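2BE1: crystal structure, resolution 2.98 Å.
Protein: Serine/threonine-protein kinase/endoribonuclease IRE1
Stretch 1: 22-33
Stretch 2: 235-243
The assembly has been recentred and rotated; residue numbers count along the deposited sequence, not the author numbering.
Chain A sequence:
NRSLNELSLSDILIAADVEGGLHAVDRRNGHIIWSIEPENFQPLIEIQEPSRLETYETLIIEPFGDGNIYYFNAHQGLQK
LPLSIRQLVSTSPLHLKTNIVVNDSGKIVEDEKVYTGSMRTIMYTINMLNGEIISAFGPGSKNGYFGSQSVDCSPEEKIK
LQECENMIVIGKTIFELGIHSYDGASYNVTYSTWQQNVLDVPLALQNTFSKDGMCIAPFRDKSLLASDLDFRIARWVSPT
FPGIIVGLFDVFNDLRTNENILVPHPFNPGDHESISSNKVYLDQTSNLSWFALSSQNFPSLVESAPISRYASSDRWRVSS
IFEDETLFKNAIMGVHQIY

Stretch 1, residues 22-33: LHAVDRRNGHII
Stretch 2 (235-243) RWVSPTFPG

Residues 22-33 form a hairpin-like unit: a strand from Leu 22 to Asp 26, a turn through Arg 27 to Gly 30, and a weakly bonded strand from about His 31 onward. In the turn, Asp 26 O accepts bonds from Asn 29 N (3.1 Å) and Gly 30 N (2.8 Å), while Asp 26 N donates to His 31 O (2.7 Å). Asp 26 (chi1 t) receives Arg 28 N at OD2 (2.8 Å) and forms a salt bridge from OD1 to Arg 28 NH1 (3.1 Å); Asn 29 (chi1 p) takes His 31 N on OD1 (2.7 Å). Backbone phi/psi run -80/107 at Asp 26, -39/-19 at Arg 27, -93/-16 at Arg 28, -149/-11 at Asn 29 and 79/21 at Gly 30.

Stretch 2 continues a strand through about Val 237, then runs largely extended to Phe 241 and bends at Pro 242. The contact buries 521 Å². Ser 238 to Phe 241 runs roughly along Gly 30 to Ile 32 and opposite to strand 22-26. In register, Asn 29 CA lies 5.7 Å from Trp 236 CA, and Gly 30 CA lies 4.4 Å from Ser 238 CA. No backbone-to-backbone hydrogen bond links the stretches; the Trp 236 side chain instead packs on the turn backbone, and side chains meet one another further along.

Arg 235 (phi/psi -114/-51) makes no contact, but the CA-to-CB bond of Trp 236 (-133/155; chi1 61°, chi2 -116°) points toward the turn. Trp 236 NE1 donates to Arg 27 O at 3.0 Å (N-H...O angle 151°), the one hydrogen bond between the stretches; the carbonyl lies near the ring plane, where the indole N-H can reach it. One ring face covers the backbone, with Asn 29 O 3.4 Å from Trp 236 CG and Gly 30 CA 3.4 Å from the centroid of the six-membered ring, 8° off its normal. This CH-pi contact needs glycine: an ideal CB on Gly 30 would fall 2.5 Å from Trp 236 CE3, and the positive phi independently favours the residue.

The CA-to-CB bond points away at Val 237 (-120/135, chi1 t), sideways at Ser 238 (-79/169, chi1 p), toward stretch 1 at Pro 239 (-76/-172, C-gamma endo) and away at Thr 240 (-84/143, chi1 m). Ser 238 CA makes a CA-H...O contact with Gly 30 O (3.5 Å), and Ser 238 OG donates to Pro 239 O (2.8 Å). Pro 239 CG sits 3.6 Å from Ile 32 CD1.

The CA-to-CB bond of Phe 241 (-104/153; chi1 -65°, chi2 92°) points sideways, yet its ring end approaches stretch 1. Ile 32 (chi1 m, chi2 t) lays CD1 over one face, 3.4 Å from Phe 241 CE2. At the edge, Val 25 CB (chi1 p) is 4.4 Å from Phe 241 CZ. The edge also meets the face of His 23 (chi1 -30°, chi2 -132°), planes at 87°. Pro 242 CG (-52/-14, C-gamma endo) lies 3.5 Å from His 23 CE1 at the imidazole edge; Gly 243 (-162/167) lies beyond contact.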

ATOM      1  N   LEU A  22      -6.889   1.492  23.085  1.00 29.70           N
ATOM      2  CA  LEU A  22      -7.314   0.139  23.056  1.00 29.16           C
ATOM      3  C   LEU A  22      -7.704  -0.229  24.457  1.00 28.90           C
ATOM      4  O   LEU A  22      -7.044   0.128  25.430  1.00 29.12           O
ATOM      5  CB  LEU A  22      -6.143  -0.710  22.616  1.00 29.38           C
ATOM      6  CG  LEU A  22      -6.496  -1.990  21.871  1.00 30.66           C
ATOM      7  CD1 LEU A  22      -7.572  -1.749  20.840  1.00 29.54           C
ATOM      8  CD2 LEU A  22      -5.254  -2.507  21.191  1.00 32.70           C
ATOM      9  N   HIS A  23      -8.808  -0.937  24.572  1.00 28.51           N
ATOM     10  CA  HIS A  23      -9.158  -1.458  25.861  1.00 28.41           C
ATOM     11  C   HIS A  23      -9.639  -2.906  25.741  1.00 28.47           C
ATOM     12  O   HIS A  23     -10.067  -3.356  24.656  1.00 28.46           O
ATOM     13  CB  HIS A  23     -10.200  -0.579  26.491  1.00 28.50           C
ATOM     14  CG  HIS A  23     -10.106   0.850  26.067  1.00 29.81           C
ATOM     15  ND1 HIS A  23     -10.130   1.893  26.961  1.00 31.77           N
ATOM     16  CD2 HIS A  23     -10.012   1.409  24.840  1.00 31.79           C
ATOM     17  CE1 HIS A  23     -10.037   3.032  26.297  1.00 32.94           C
ATOM     18  NE2 HIS A  23      -9.951   2.766  25.007  1.00 31.22           N
ATOM     19  N   ALA A  24      -9.494  -3.642  26.840  1.00 28.37           N
ATOM     20  CA  ALA A  24     -10.114  -4.961  26.991  1.00 28.40           C
ATOM     21  C   ALA A  24     -11.261  -4.795  27.949  1.00 28.39           C
ATOM     22  O   ALA A  24     -11.038  -4.501  29.140  1.00 28.25           O
ATOM     23  CB  ALA A  24      -9.162  -5.945  27.560  1.00 28.30           C
ATOM     24  N   VAL A  25     -12.478  -4.935  27.410  1.00 28.30           N
ATOM     25  CA  VAL A  25     -13.714  -4.873  28.209  1.00 28.16           C
ATOM     26  C   VAL A  25     -14.234  -6.306  28.454  1.00 28.40           C
ATOM     27  O   VAL A  25     -14.114  -7.170  27.564  1.00 27.48           O
ATOM     28  CB  VAL A  25     -14.803  -3.899  27.617  1.00 27.22           C
ATOM     29  CG1 VAL A  25     -14.864  -4.019  26.171  1.00 28.45           C
ATOM     30  CG2 VAL A  25     -16.142  -4.241  28.160  1.00 26.77           C
ATOM     31  N   ASP A  26     -14.761  -6.535  29.667  1.00 29.01           N
ATOM     32  CA  ASP A  26     -15.307  -7.826  30.062  1.00 29.89           C
ATOM     33  C   ASP A  26     -16.693  -8.009  29.514  1.00 30.20           C
ATOM     34  O   ASP A  26     -17.645  -7.430  30.008  1.00 30.79           O
ATOM     35  CB  ASP A  26     -15.352  -7.951  31.587  1.00 30.01           C
ATOM     36  CG  ASP A  26     -16.075  -9.212  32.068  1.00 31.65           C
ATOM     37  OD1 ASP A  26     -16.286  -9.326  33.276  1.00 32.95           O
ATOM     38  OD2 ASP A  26     -16.447 -10.090  31.272  1.00 32.37           O
ATOM     39  N   ARG A  27     -16.785  -8.865  28.519  1.00 30.47           N
ATOM     40  CA  ARG A  27     -18.033  -9.297  27.907  1.00 31.05           C
ATOM     41  C   ARG A  27     -19.232  -9.544  28.833  1.00 31.71           C
ATOM     42  O   ARG A  27     -20.380  -9.580  28.386  1.00 31.68           O
ATOM     43  CB  ARG A  27     -17.749 -10.597  27.160  1.00 31.22           C
ATOM     44  CG  ARG A  27     -18.634 -10.807  25.981  1.00 30.77           C
ATOM     45  CD  ARG A  27     -18.421 -12.120  25.326  1.00 28.63           C
ATOM     46  NE  ARG A  27     -19.287 -12.238  24.161  1.00 27.64           N
ATOM     47  CZ  ARG A  27     -18.881 -11.941  22.917  1.00 29.99           C
ATOM     48  NH1 ARG A  27     -17.626 -11.498  22.718  1.00 29.64           N
ATOM     49  NH2 ARG A  27     -19.702 -12.088  21.843  1.00 31.58           N
ATOM     50  N   ARG A  28     -19.002  -9.732  30.114  1.00 32.87           N
ATOM     51  CA  ARG A  28     -20.135 -10.128  30.918  1.00 34.44           C
ATOM     52  C   ARG A  28     -20.873  -9.013  31.560  1.00 34.34           C
ATOM     53  O   ARG A  28     -22.003  -9.189  31.972  1.00 34.21           O
ATOM     54  CB  ARG A  28     -19.791 -11.184  31.929  1.00 35.27           C
ATOM     55  CG  ARG A  28     -20.015 -12.604  31.361  1.00 38.79           C
ATOM     56  CD  ARG A  28     -19.056 -13.560  32.046  1.00 44.04           C
ATOM     57  NE  ARG A  28     -17.846 -12.829  32.426  1.00 46.59           N
ATOM     58  CZ  ARG A  28     -17.008 -13.167  33.400  1.00 48.66           C
ATOM     59  NH1 ARG A  28     -15.971 -12.371  33.623  1.00 50.52           N
ATOM     60  NH2 ARG A  28     -17.191 -14.268  34.142  1.00 49.14           N
ATOM     61  N   ASN A  29     -20.244  -7.854  31.613  1.00 34.30           N
ATOM     62  CA  ASN A  29     -20.829  -6.740  32.291  1.00 33.70           C
ATOM     63  C   ASN A  29     -20.432  -5.415  31.673  1.00 34.21           C
ATOM     64  O   ASN A  29     -20.991  -4.382  32.019  1.00 34.76           O
ATOM     65  CB  ASN A  29     -20.342  -6.790  33.706  1.00 33.02           C
ATOM     66  CG  ASN A  29     -18.883  -6.999  33.777  1.00 32.73           C
ATOM     67  OD1 ASN A  29     -18.147  -6.672  32.858  1.00 34.26           O
ATOM     68  ND2 ASN A  29     -18.436  -7.530  34.875  1.00 32.09           N
ATOM     69  N   GLY A  30     -19.450  -5.429  30.770  1.00 34.31           N
ATOM     70  CA  GLY A  30     -18.911  -4.179  30.188  1.00 33.72           C
ATOM     71  C   GLY A  30     -17.926  -3.444  31.092  1.00 33.57           C
ATOM     72  O   GLY A  30     -17.711  -2.245  30.937  1.00 33.24           O
ATOM     73  N   HIS A  31     -17.354  -4.177  32.043  1.00 33.15           N
ATOM     74  CA  HIS A  31     -16.279  -3.719  32.877  1.00 33.17           C
ATOM     75  C   HIS A  31     -15.014  -3.475  32.055  1.00 32.90           C
ATOM     76  O   HIS A  31     -14.637  -4.295  31.204  1.00 32.35           O
ATOM     77  CB  HIS A  31     -16.004  -4.795  33.919  1.00 33.71           C
ATOM     78  CG  HIS A  31     -16.828  -4.656  35.153  1.00 36.13           C
ATOM     79  ND1 HIS A  31     -18.146  -4.236  35.130  1.00 39.96           N
ATOM     80  CD2 HIS A  31     -16.528  -4.866  36.459  1.00 38.78           C
ATOM     81  CE1 HIS A  31     -18.623  -4.182  36.366  1.00 39.03           C
ATOM     82  NE2 HIS A  31     -17.658  -4.548  37.191  1.00 39.63           N
ATOM     83  N   ILE A  32     -14.345  -2.365  32.347  1.00 32.75           N
ATOM     84  CA  ILE A  32     -13.133  -1.993  31.636  1.00 32.87           C
ATOM     85  C   ILE A  32     -11.897  -2.652  32.276  1.00 33.35           C
ATOM     86  O   ILE A  32     -11.223  -2.076  33.112  1.00 33.50           O
ATOM     87  CB  ILE A  32     -13.042  -0.443  31.454  1.00 32.25           C
ATOM     88  CG1 ILE A  32     -14.115  -0.012  30.478  1.00 31.69           C
ATOM     89  CG2 ILE A  32     -11.710  -0.010  30.915  1.00 32.03           C
ATOM     90  CD1 ILE A  32     -14.291   1.428  30.343  1.00 32.79           C
ATOM     91  N   ILE A  33     -11.600  -3.874  31.883  1.00 33.86           N
ATOM     92  CA  ILE A  33     -10.424  -4.569  32.428  1.00 34.77           C
ATOM     93  C   ILE A  33      -9.041  -3.826  32.313  1.00 35.40           C
ATOM     94  O   ILE A  33      -8.180  -3.985  33.178  1.00 35.18           O
ATOM     95  CB  ILE A  33     -10.288  -5.988  31.803  1.00 34.80           C
ATOM     96  CG1 ILE A  33     -11.667  -6.655  31.628  1.00 35.18           C
ATOM     97  CG2 ILE A  33      -9.327  -6.866  32.599  1.00 33.79           C
ATOM     98  CD1 ILE A  33     -11.592  -8.050  31.003  1.00 35.34           C
ATOM     99  N   ARG A 235     -28.840  -5.315  28.106  1.00 24.32           N
ATOM    100  CA  ARG A 235     -28.450  -6.091  29.263  1.00 24.67           C
ATOM    101  C   ARG A 235     -27.387  -5.389  30.027  1.00 24.81           C
ATOM    102  O   ARG A 235     -27.538  -5.231  31.229  1.00 26.01           O
ATOM    103  CB  ARG A 235     -28.002  -7.470  28.901  1.00 24.45           C
ATOM    104  CG  ARG A 235     -28.952  -8.108  27.988  1.00 26.31           C
ATOM    105  CD  ARG A 235     -30.256  -8.469  28.670  1.00 28.79           C
ATOM    106  NE  ARG A 235     -31.206  -8.941  27.662  1.00 30.75           N
ATOM    107  CZ  ARG A 235     -32.457  -9.332  27.893  1.00 30.80           C
ATOM    108  NH1 ARG A 235     -32.988  -9.310  29.113  1.00 29.92           N
ATOM    109  NH2 ARG A 235     -33.185  -9.739  26.863  1.00 31.25           N
ATOM    110  N   TRP A 236     -26.314  -4.944  29.395  1.00 24.17           N
ATOM    111  CA  TRP A 236     -25.422  -4.114  30.174  1.00 24.01           C
ATOM    112  C   TRP A 236     -25.027  -2.861  29.423  1.00 24.02           C
ATOM    113  O   TRP A 236     -25.100  -2.813  28.214  1.00 24.46           O
ATOM    114  CB  TRP A 236     -24.249  -4.902  30.793  1.00 23.84           C
ATOM    115  CG  TRP A 236     -23.325  -5.591  29.867  1.00 23.88           C
ATOM    116  CD1 TRP A 236     -23.113  -6.933  29.755  1.00 25.35           C
ATOM    117  CD2 TRP A 236     -22.430  -4.985  28.946  1.00 25.29           C
ATOM    118  NE1 TRP A 236     -22.164  -7.212  28.797  1.00 22.96           N
ATOM    119  CE2 TRP A 236     -21.726  -6.026  28.289  1.00 23.19           C
ATOM    120  CE3 TRP A 236     -22.147  -3.649  28.602  1.00 26.55           C
ATOM    121  CZ2 TRP A 236     -20.784  -5.781  27.314  1.00 24.15           C
ATOM    122  CZ3 TRP A 236     -21.193  -3.399  27.606  1.00 26.20           C
ATOM    123  CH2 TRP A 236     -20.530  -4.468  26.972  1.00 25.52           C
ATOM    124  N   VAL A 237     -24.670  -1.815  30.152  1.00 23.39           N
ATOM    125  CA  VAL A 237     -24.013  -0.654  29.542  1.00 21.70           C
ATOM    126  C   VAL A 237     -22.610  -0.437  30.172  1.00 21.72           C
ATOM    127  O   VAL A 237     -22.421  -0.510  31.373  1.00 21.06           O
ATOM    128  CB  VAL A 237     -24.922   0.595  29.626  1.00 21.07           C
ATOM    129  CG1 VAL A 237     -24.296   1.759  28.940  1.00 20.47           C
ATOM    130  CG2 VAL A 237     -26.222   0.301  28.991  1.00 18.29           C
ATOM    131  N   SER A 238     -21.611  -0.181  29.354  1.00 22.24           N
ATOM    132  CA  SER A 238     -20.253  -0.051  29.864  1.00 22.88           C
ATOM    133  C   SER A 238     -20.029   1.316  30.502  1.00 23.37           C
ATOM    134  O   SER A 238     -20.831   2.240  30.287  1.00 23.68           O
ATOM    135  CB  SER A 238     -19.334  -0.109  28.690  1.00 22.62           C
ATOM    136  OG  SER A 238     -19.412   1.156  28.016  1.00 23.10           O
ATOM    137  N   PRO A 239     -18.895   1.492  31.204  1.00 23.71           N
ATOM    138  CA  PRO A 239     -18.568   2.816  31.686  1.00 24.21           C
ATOM    139  C   PRO A 239     -18.050   3.685  30.524  1.00 24.83           C
ATOM    140  O   PRO A 239     -18.120   3.239  29.358  1.00 25.00           O
ATOM    141  CB  PRO A 239     -17.478   2.562  32.732  1.00 24.23           C
ATOM    142  CG  PRO A 239     -17.067   1.194  32.620  1.00 23.82           C
ATOM    143  CD  PRO A 239     -17.839   0.529  31.522  1.00 24.09           C
ATOM    144  N   THR A 240     -17.551   4.896  30.802  1.00 24.87           N
ATOM    145  CA  THR A 240     -17.128   5.717  29.693  1.00 25.73           C
ATOM    146  C   THR A 240     -15.740   5.443  29.184  1.00 26.82           C
ATOM    147  O   THR A 240     -14.811   5.162  29.970  1.00 28.56           O
ATOM    148  CB  THR A 240     -17.214   7.147  29.963  1.00 25.03           C
ATOM    149  OG1 THR A 240     -18.566   7.463  29.846  1.00 26.93           O
ATOM    150  CG2 THR A 240     -16.569   7.912  28.816  1.00 25.63           C
ATOM    151  N   PHE A 241     -15.581   5.539  27.872  1.00 26.43           N
ATOM    152  CA  PHE A 241     -14.261   5.414  27.322  1.00 26.30           C
ATOM    153  C   PHE A 241     -13.790   6.819  26.934  1.00 26.90           C
ATOM    154  O   PHE A 241     -14.647   7.742  26.651  1.00 27.44           O
ATOM    155  CB  PHE A 241     -14.308   4.516  26.115  1.00 25.66           C
ATOM    156  CG  PHE A 241     -14.695   3.112  26.431  1.00 25.43           C
ATOM    157  CD1 PHE A 241     -16.034   2.708  26.370  1.00 24.64           C
ATOM    158  CD2 PHE A 241     -13.697   2.161  26.742  1.00 24.81           C
ATOM    159  CE1 PHE A 241     -16.377   1.381  26.603  1.00 25.36           C
ATOM    160  CE2 PHE A 241     -14.016   0.818  26.974  1.00 24.58           C
ATOM    161  CZ  PHE A 241     -15.353   0.411  26.911  1.00 24.90           C
ATOM    162  N   PRO A 242     -12.445   7.016  26.937  1.00 26.07           N
ATOM    163  CA  PRO A 242     -11.845   8.282  26.541  1.00 24.90           C
ATOM    164  C   PRO A 242     -12.313   8.806  25.181  1.00 23.94           C
ATOM    165  O   PRO A 242     -12.086   9.956  24.882  1.00 23.91           O
ATOM    166  CB  PRO A 242     -10.363   7.962  26.527  1.00 24.22           C
ATOM    167  CG  PRO A 242     -10.327   6.499  26.488  1.00 24.93           C
ATOM    168  CD  PRO A 242     -11.407   6.082  27.356  1.00 25.68           C
ATOM    169  N   GLY A 243     -12.957   7.988  24.372  1.00 23.36           N
ATOM    170  CA  GLY A 243     -13.477   8.488  23.109  1.00 23.76           C
ATOM    171  C   GLY A 243     -14.531   7.521  22.594  1.00 24.38           C
ATOM    172  O   GLY A 243     -14.657   6.348  23.129  1.00 24.72           O
TER